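Local coordinates for protein DegQ (Legionella fallonii, PDB 3PV5) that probably degrades misfolded proteins as an HtrA-type serine protease with PDZ domains, self-compartmentizing into large 12-meric assemblies, at residues I28-V33 with T107-R112; S171-I176 with T196-G201; E279-A284 with I305-N310. All coordinates share one frame; numbering follows the deposited sequence.

Contact 1: residues I28-V33 with T107-R112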
loop_
_atom_site.group_PDB
_atom_site.type_symbol
_atom_site.label_atom_id
_atom_site.label_comp_id
_atom_site.label_asym_id
_atom_site.label_seq_id
_atom_site.Cartn_x
_atom_site.Cartn_y
_atom_site.Cartn_z
ATOM N N ILE A 28 -0.802 -53.743 20.568
ATOM C CA ILE A 28 -0.008 -52.689 21.184
ATOM C C ILE A 28 -0.684 -51.331 21.240
ATOM O O ILE A 28 -0.334 -50.501 22.054
ATOM C CB ILE A 28 1.398 -52.613 20.595
ATOM C CG1 ILE A 28 1.393 -51.893 19.261
ATOM C CG2 ILE A 28 1.960 -54.011 20.453
ATOM C CD1 ILE A 28 2.312 -52.525 18.306
ATOM N N MET A 29 -1.732 -51.160 20.475
ATOM C CA MET A 29 -2.464 -49.925 20.453
ATOM C C MET A 29 -2.898 -49.363 21.857
ATOM O O MET A 29 -2.872 -48.171 22.085
ATOM C CB MET A 29 -3.688 -50.156 19.531
ATOM C CG MET A 29 -4.195 -48.955 18.838
ATOM S SD MET A 29 -3.090 -48.146 17.578
ATOM C CE MET A 29 -2.985 -49.332 16.274
ATOM N N PRO A 30 -3.337 -50.217 22.797
ATOM C CA PRO A 30 -3.761 -49.659 24.079
ATOM C C PRO A 30 -2.594 -48.928 24.779
ATOM O O PRO A 30 -2.826 -48.043 25.601
ATOM C CB PRO A 30 -4.174 -50.893 24.895
ATOM C CG PRO A 30 -4.428 -51.952 23.929
ATOM C CD PRO A 30 -3.614 -51.662 22.701
ATOM N N ALA A 31 -1.366 -49.280 24.393
ATOM C CA ALA A 31 -0.185 -48.713 25.004
ATOM C C ALA A 31 0.000 -47.283 24.632
ATOM O O ALA A 31 0.703 -46.566 25.360
ATOM C CB ALA A 31 1.058 -49.526 24.680
ATOM N N ILE A 32 -0.662 -46.842 23.559
ATOM C CA ILE A 32 -0.545 -45.477 23.078
ATOM C C ILE A 32 -1.694 -44.669 23.525
ATOM O O ILE A 32 -2.836 -45.119 23.467
ATOM C CB ILE A 32 -0.527 -45.353 21.535
ATOM C CG1 ILE A 32 0.265 -46.481 20.864
ATOM C CG2 ILE A 32 -0.012 -44.027 21.106
ATOM C CD1 ILE A 32 1.518 -46.689 21.335
ATOM N N VAL A 33 -1.419 -43.431 23.900
ATOM C CA VAL A 33 -2.380 -42.623 24.548
ATOM C C VAL A 33 -2.353 -41.231 24.002
ATOM O O VAL A 33 -1.418 -40.819 23.300
ATOM C CB VAL A 33 -2.091 -42.556 26.096
ATOM C CG1 VAL A 33 -1.819 -43.995 26.669
ATOM C CG2 VAL A 33 -0.877 -41.593 26.413
ATOM N N THR A 107 -5.902 -39.621 27.910
ATOM C CA THR A 107 -7.059 -40.393 27.460
ATOM C C THR A 107 -6.517 -41.715 26.968
ATOM O O THR A 107 -5.608 -41.716 26.177
ATOM C CB THR A 107 -7.821 -39.665 26.340
ATOM O OG1 THR A 107 -8.387 -38.423 26.846
ATOM C CG2 THR A 107 -8.969 -40.550 25.793
ATOM N N LEU A 108 -7.005 -42.825 27.507
ATOM C CA LEU A 108 -6.678 -44.171 27.067
ATOM C C LEU A 108 -7.632 -44.635 25.989
ATOM O O LEU A 108 -8.697 -44.074 25.871
ATOM C CB LEU A 108 -6.795 -45.162 28.219
ATOM C CG LEU A 108 -5.950 -44.896 29.475
ATOM C CD1 LEU A 108 -6.072 -46.079 30.414
ATOM C CD2 LEU A 108 -4.428 -44.559 29.171
ATOM N N GLN A 109 -7.220 -45.636 25.202
ATOM C CA GLN A 109 -8.044 -46.270 24.166
ATOM C C GLN A 109 -9.366 -46.761 24.755
ATOM O O GLN A 109 -10.397 -46.606 24.116
ATOM C CB GLN A 109 -7.300 -47.487 23.555
ATOM C CG GLN A 109 -8.006 -48.189 22.379
ATOM C CD GLN A 109 -7.429 -49.580 22.080
ATOM O OE1 GLN A 109 -7.172 -49.913 20.936
ATOM N NE2 GLN A 109 -7.214 -50.384 23.116
ATOM N N ASP A 110 -9.307 -47.296 26.002
ATOM C CA ASP A 110 -10.479 -47.769 26.731
ATOM C C ASP A 110 -11.480 -46.712 27.151
ATOM O O ASP A 110 -12.563 -47.037 27.542
ATOM C CB ASP A 110 -10.072 -48.637 27.947
ATOM C CG ASP A 110 -9.589 -47.825 29.083
ATOM O OD1 ASP A 110 -9.885 -46.604 29.107
ATOM O OD2 ASP A 110 -8.908 -48.403 29.961
ATOM N N GLY A 111 -11.147 -45.454 27.058
ATOM C CA GLY A 111 -12.122 -44.383 27.329
ATOM C C GLY A 111 -11.779 -43.489 28.529
ATOM O O GLY A 111 -12.213 -42.359 28.606
ATOM N N ARG A 112 -11.021 -43.992 29.489
ATOM C CA ARG A 112 -10.772 -43.204 30.700
ATOM C C ARG A 112 -10.024 -41.897 30.345
ATOM O O ARG A 112 -9.062 -41.909 29.514
ATOM C CB ARG A 112 -9.972 -44.059 31.690
ATOM C CG ARG A 112 -10.767 -45.261 32.378
ATOM C CD ARG A 112 -9.871 -46.110 33.271
ATOM N NE ARG A 112 -9.136 -47.125 32.518
ATOM C CZ ARG A 112 -8.165 -47.907 32.991
ATOM N NH1 ARG A 112 -7.730 -47.830 34.236
ATOM N NH2 ARG A 112 -7.593 -48.786 32.195
HETATM O O HOH W 1 -4.407 -45.929 25.154
#
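Pro30 and Gln109 bring their CA atoms to 5.5 Å where the 3-10 turn 29-31 faces the type I beta turn that runs from Leu108 to Gly111. The two backbones are joined through water. One molecule accepts the N-H of Gln109, with its oxygen 2.8 Å from Gln109 N, and donates to Pro30 O at 2.7 Å; its further approach to Ile32 O is modelled so short that the bond is doubtful. Among the side chains, Gln109 does most of the reaching. With CG anti to the backbone N (chi1 -176°) and the chain extended beyond it, the amide is carried over to the 29-31 segment and lies alongside the proline ring, pointing the same way. NE2 comes within 3.3 Å of Pro30 CG, while the other end of the amide, OE1, sits 3.8 Å from Met29 CB, where the two side chains cross at about a right angle. Farther along the first segment, Val33 and Leu108 run side by side, and Val33 CG1 meets Leu108 CD2 at 3.7 Å. The turn is stiffened from within. Asp110 OD1 takes the backbone N-H of Arg112 at 2.9 Å from Arg112 N, almost straight (177°), closing an Asx turn, and Asp110 OD2 receives both NE and NH2 of Arg112, in the guanidinium plane. Leu108 CD1 lies over one face of that guanidinium, offset toward its rim. Lys135 O and Asn136 O take further N-H groups of Arg112, and Asp110 packs on Pro269 of a second subunit. Thr107 pairs by its backbone with Asn34, so the first strand, 32-40, meets 101-107: this is the seam that closes the N-terminal six-stranded antiparallel barrel of the trypsin fold.

Contact 2: residues S171-I176 with T196-G201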
loop_
_atom_site.group_PDB
_atom_site.type_symbol
_atom_site.label_atom_id
_atom_site.label_comp_id
_atom_site.label_asym_id
_atom_site.label_seq_id
_atom_site.Cartn_x
_atom_site.Cartn_y
_atom_site.Cartn_z
ATOM N N SER A 171 -3.899 -42.712 15.129
ATOM C CA SER A 171 -3.583 -43.043 13.730
ATOM C C SER A 171 -2.297 -43.828 13.606
ATOM O O SER A 171 -1.301 -43.527 14.286
ATOM C CB SER A 171 -3.436 -41.805 12.869
ATOM O OG SER A 171 -4.661 -41.084 12.787
ATOM N N ALA A 172 -2.311 -44.829 12.720
ATOM C CA ALA A 172 -1.120 -45.586 12.372
ATOM C C ALA A 172 -0.634 -45.295 10.913
ATOM O O ALA A 172 -1.417 -45.134 9.997
ATOM C CB ALA A 172 -1.398 -47.027 12.558
ATOM N N THR A 173 0.687 -45.238 10.713
ATOM C CA THR A 173 1.261 -45.064 9.388
ATOM C C THR A 173 2.489 -45.918 9.182
ATOM O O THR A 173 3.253 -46.077 10.112
ATOM C CB THR A 173 1.687 -43.630 9.150
ATOM O OG1 THR A 173 2.078 -43.556 7.798
ATOM C CG2 THR A 173 2.873 -43.162 10.059
ATOM N N PHE A 174 2.670 -46.434 7.959
ATOM C CA PHE A 174 3.639 -47.526 7.670
ATOM C C PHE A 174 4.769 -47.097 6.706
ATOM O O PHE A 174 4.578 -46.260 5.788
ATOM C CB PHE A 174 2.899 -48.749 7.125
ATOM C CG PHE A 174 3.781 -49.846 6.504
ATOM C CD1 PHE A 174 4.152 -50.955 7.234
ATOM C CD2 PHE A 174 4.175 -49.787 5.165
ATOM C CE1 PHE A 174 4.909 -52.017 6.668
ATOM C CE2 PHE A 174 4.938 -50.830 4.587
ATOM C CZ PHE A 174 5.322 -51.934 5.365
ATOM N N GLY A 175 5.967 -47.636 6.964
ATOM C CA GLY A 175 7.109 -47.372 6.086
ATOM C C GLY A 175 8.382 -48.094 6.446
ATOM O O GLY A 175 8.384 -49.166 7.084
ATOM N N ILE A 176 9.508 -47.507 6.047
ATOM C CA ILE A 176 10.796 -48.068 6.444
ATOM C C ILE A 176 11.608 -47.037 7.168
ATOM O O ILE A 176 11.348 -45.830 7.084
ATOM C CB ILE A 176 11.539 -48.550 5.243
ATOM C CG1 ILE A 176 12.131 -47.342 4.497
ATOM C CG2 ILE A 176 10.613 -49.389 4.416
ATOM C CD1 ILE A 176 12.907 -47.659 3.309
ATOM N N THR A 196 12.581 -41.844 9.086
ATOM C CA THR A 196 11.650 -42.791 8.541
ATOM C C THR A 196 10.946 -42.147 7.346
ATOM O O THR A 196 10.895 -40.930 7.292
ATOM C CB THR A 196 10.480 -42.898 9.608
ATOM O OG1 THR A 196 9.632 -43.994 9.392
ATOM C CG2 THR A 196 9.548 -41.854 9.368
ATOM N N ASP A 197 10.259 -42.931 6.486
ATOM C CA ASP A 197 9.189 -42.365 5.599
ATOM C C ASP A 197 7.736 -42.726 6.041
ATOM O O ASP A 197 6.834 -42.785 5.245
ATOM C CB ASP A 197 9.355 -42.743 4.117
ATOM C CG ASP A 197 9.234 -44.177 3.885
ATOM O OD1 ASP A 197 8.888 -44.965 4.819
ATOM O OD2 ASP A 197 9.562 -44.546 2.760
ATOM N N ALA A 198 7.557 -42.941 7.332
ATOM C CA ALA A 198 6.259 -43.188 7.973
ATOM C C ALA A 198 5.767 -41.922 8.623
ATOM O O ALA A 198 5.905 -41.701 9.833
ATOM C CB ALA A 198 6.422 -44.299 9.007
ATOM N N ALA A 199 5.204 -41.027 7.855
ATOM C CA ALA A 199 4.642 -39.856 8.535
ATOM C C ALA A 199 3.361 -39.405 7.956
ATOM O O ALA A 199 3.147 -39.524 6.789
ATOM C CB ALA A 199 5.628 -38.721 8.541
ATOM N N ILE A 200 2.496 -38.878 8.791
ATOM C CA ILE A 200 1.256 -38.345 8.307
ATOM C C ILE A 200 1.016 -36.999 8.924
ATOM O O ILE A 200 1.391 -36.774 10.072
ATOM C CB ILE A 200 0.048 -39.327 8.491
ATOM C CG1 ILE A 200 0.014 -39.933 9.883
ATOM C CG2 ILE A 200 0.073 -40.435 7.370
ATOM C CD1 ILE A 200 -1.421 -40.539 10.286
ATOM N N GLY A 201 0.453 -36.073 8.145
ATOM C CA GLY A 201 0.024 -34.787 8.667
ATOM C C GLY A 201 1.162 -33.961 9.265
ATOM O O GLY A 201 0.940 -33.145 10.163
HETATM O O HOH W 2 5.432 -44.398 3.965
#
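Thr196 opens the second segment against Ile176, where its OG1 makes a weak hydrogen bond of 3.4 Å to Ile176 O. The same OG1 accepts the N-H of Ala198 at 3.1 Å from Ala198 N, an ST turn that bends the chain away from strand 194-196. Asp197 comes next and grips Ile176 at both its peptide groups. Its backbone N donates to Ile176 O at 3.2 Å, nearly in line with the carbonyl bond (169°), and its OD1 receives Ile176 N at 2.9 Å, on the syn side and 23° out of the carboxylate plane. The carboxylate thus stands in for a strand carbonyl just where regular pairing stops. Gly175, bare of a side chain, lets its CA lie 3.3 Å from Asp197 OD1. The other oxygen, OD2, reaches out of the subunit to Thr173 OG1 and Phe174 N of a third copy, while a water bridges Asp197 O to Phe174 O. At Ala198 the methyl turns toward the strand, and Thr173 CG2 rests 3.4 Å from Ala198 O. Ile200 then slides past Thr173 in the opposite direction. With CG1 set between the backbone N and carbonyl carbon (chi1 46°), its CD1 extends to within 3.5 Å of Ser171 CB, and its CG2 meets the oxygen side of Thr173. That hydroxyl has its main partner in Asp197 OD2 of a second subunit, so each such aspartate ties its own strand end to a neighbour. Here a strand of the C-terminal barrel of the trypsin fold, 194-196, runs out into the loop that, in this family, leads to the catalytic serine.

Contact 3: residues E279-A284 with I305-N310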
loop_
_atom_site.group_PDB
_atom_site.type_symbol
_atom_site.label_atom_id
_atom_site.label_comp_id
_atom_site.label_asym_id
_atom_site.label_seq_id
_atom_site.Cartn_x
_atom_site.Cartn_y
_atom_site.Cartn_z
ATOM N N GLU A 279 39.267 -51.436 7.120
ATOM C CA GLU A 279 38.166 -50.631 6.616
ATOM C C GLU A 279 36.900 -50.785 7.437
ATOM O O GLU A 279 36.150 -49.857 7.604
ATOM C CB GLU A 279 37.882 -50.926 5.120
ATOM C CG GLU A 279 37.511 -52.402 4.760
ATOM C CD GLU A 279 37.118 -52.602 3.265
ATOM O OE1 GLU A 279 37.487 -51.719 2.442
ATOM O OE2 GLU A 279 36.443 -53.641 2.918
ATOM N N ASP A 280 36.671 -51.957 7.967
ATOM C CA ASP A 280 35.441 -52.240 8.682
ATOM C C ASP A 280 35.590 -52.001 10.187
ATOM O O ASP A 280 34.670 -52.293 10.930
ATOM C CB ASP A 280 34.973 -53.695 8.411
ATOM C CG ASP A 280 36.030 -54.735 8.767
ATOM O OD1 ASP A 280 37.225 -54.374 8.930
ATOM O OD2 ASP A 280 35.676 -55.933 8.868
ATOM N N PHE A 281 36.729 -51.478 10.636
ATOM C CA PHE A 281 36.917 -51.275 12.077
ATOM C C PHE A 281 35.955 -50.210 12.601
ATOM O O PHE A 281 35.712 -49.212 11.936
ATOM C CB PHE A 281 38.352 -50.886 12.388
ATOM C CG PHE A 281 38.684 -50.945 13.829
ATOM C CD1 PHE A 281 38.668 -49.795 14.611
ATOM C CD2 PHE A 281 39.013 -52.153 14.430
ATOM C CE1 PHE A 281 39.007 -49.838 15.978
ATOM C CE2 PHE A 281 39.344 -52.216 15.802
ATOM C CZ PHE A 281 39.344 -51.051 16.575
ATOM N N GLN A 282 35.380 -50.479 13.777
ATOM C CA GLN A 282 34.413 -49.597 14.415
ATOM C C GLN A 282 34.849 -49.064 15.767
ATOM O O GLN A 282 35.631 -49.670 16.487
ATOM C CB GLN A 282 33.092 -50.297 14.573
ATOM C CG GLN A 282 32.530 -50.845 13.223
ATOM C CD GLN A 282 31.313 -51.638 13.453
ATOM O OE1 GLN A 282 31.350 -52.685 14.125
ATOM N NE2 GLN A 282 30.203 -51.132 12.973
ATOM N N GLY A 283 34.348 -47.884 16.067
ATOM C CA GLY A 283 34.788 -47.140 17.226
ATOM C C GLY A 283 34.494 -45.680 17.006
ATOM O O GLY A 283 33.999 -45.281 15.921
ATOM N N ALA A 284 34.797 -44.891 18.037
ATOM C CA ALA A 284 34.539 -43.466 18.007
ATOM C C ALA A 284 35.869 -42.734 18.089
ATOM O O ALA A 284 36.641 -42.983 19.001
ATOM C CB ALA A 284 33.625 -43.045 19.131
ATOM N N ILE A 305 40.792 -44.233 19.616
ATOM C CA ILE A 305 39.500 -44.682 19.114
ATOM C C ILE A 305 38.752 -45.405 20.192
ATOM O O ILE A 305 39.152 -46.518 20.575
ATOM C CB ILE A 305 39.625 -45.579 17.946
ATOM C CG1 ILE A 305 40.154 -44.775 16.742
ATOM C CG2 ILE A 305 38.256 -46.168 17.640
ATOM C CD1 ILE A 305 40.745 -45.659 15.673
ATOM N N ILE A 306 37.695 -44.775 20.701
ATOM C CA ILE A 306 36.938 -45.360 21.797
ATOM C C ILE A 306 36.142 -46.565 21.313
ATOM O O ILE A 306 35.469 -46.460 20.299
ATOM C CB ILE A 306 36.003 -44.368 22.434
ATOM C CG1 ILE A 306 36.790 -43.271 23.100
ATOM C CG2 ILE A 306 35.222 -45.043 23.510
ATOM C CD1 ILE A 306 35.969 -42.114 23.432
ATOM N N THR A 307 36.251 -47.706 22.011
ATOM C CA THR A 307 35.573 -48.948 21.585
ATOM C C THR A 307 34.581 -49.527 22.567
ATOM O O THR A 307 33.713 -50.321 22.196
ATOM C CB THR A 307 36.544 -50.083 21.263
ATOM O OG1 THR A 307 37.392 -50.334 22.399
ATOM C CG2 THR A 307 37.348 -49.754 20.018
ATOM N N GLN A 308 34.688 -49.114 23.809
ATOM C CA GLN A 308 33.795 -49.553 24.809
ATOM C C GLN A 308 33.742 -48.449 25.841
ATOM O O GLN A 308 34.764 -47.917 26.235
ATOM C CB GLN A 308 34.334 -50.849 25.447
ATOM C CG GLN A 308 33.253 -51.769 26.069
ATOM C CD GLN A 308 33.819 -52.944 26.857
ATOM O OE1 GLN A 308 33.479 -53.140 28.034
ATOM N NE2 GLN A 308 34.699 -53.696 26.239
ATOM N N ILE A 309 32.534 -48.110 26.270
ATOM C CA ILE A 309 32.355 -47.342 27.477
ATOM C C ILE A 309 31.479 -48.176 28.435
ATOM O O ILE A 309 30.463 -48.796 28.032
ATOM C CB ILE A 309 31.733 -45.956 27.200
ATOM C CG1 ILE A 309 32.705 -45.123 26.384
ATOM C CG2 ILE A 309 31.443 -45.214 28.497
ATOM C CD1 ILE A 309 32.176 -43.758 26.050
ATOM N N ASN A 310 31.903 -48.191 29.699
ATOM C CA ASN A 310 31.350 -49.096 30.689
ATOM C C ASN A 310 30.968 -50.432 30.047
ATOM O O ASN A 310 31.836 -51.160 29.557
ATOM C CB ASN A 310 30.166 -48.418 31.404
ATOM C CG ASN A 310 30.605 -47.250 32.243
ATOM O OD1 ASN A 310 31.738 -47.216 32.743
ATOM N ND2 ASN A 310 29.733 -46.274 32.381
#
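Phe281 meets two branched side chains of strand 305-309 with its ring. With CG anti to the backbone N (chi1 -168°), the ring crosses Ile305 obliquely and receives its CG2 at the rim, near the ring plane, 4.1 Å from Phe281 CE1. Thr307 crosses the ring at about a right angle, its CG2 4.2 Å from Phe281 CZ. That methyl also lies 3.9 Å from Gln282 O. Tyr277 stacks on the phenyl ring, and the residue also touches a crystal neighbour. Beyond it the loop draws close at Gly283, whose CA is 3.6 Å from Ile305 CG2. Ala284 and Ile306 then form an antiparallel hydrogen-bonded pair: Ala284 N to Ile306 O measures 2.8 Å, and Ile306 N to Ala284 O 2.7 Å. Their side chains share one face of the PDZ sheet, where Ala284 packs on Val320 of helix 317-325 and Ile306 on Ile335. Past this pair, Thr307 and Gln308 both face Ile336 in a classic beta bulge. Two backbone bonds therefore fix the register of the strands, while the side chains meet across the segments through carbon atoms, with no side-chain hydrogen bond or charge pair between them.

Contacts 1 and 2 belong to the protease part, one in each barrel, with centres 19 Å apart and nearest atoms about 5 Å apart; contact 3 lies in the first PDZ domain, its centre 41 Å from that of contact 1 and 33 Å from that of contact 2. Contact 2 is the buried one, and there a carboxylate supplements a backbone bond between the segments and also reaches a neighbouring subunit. Contact 1 is partly buried, relies on water and an amide between its segments, and also touches the second subunit. Contact 3, likewise partly buried, is the one with a true beta bridge, backed by hydrophobic side chains.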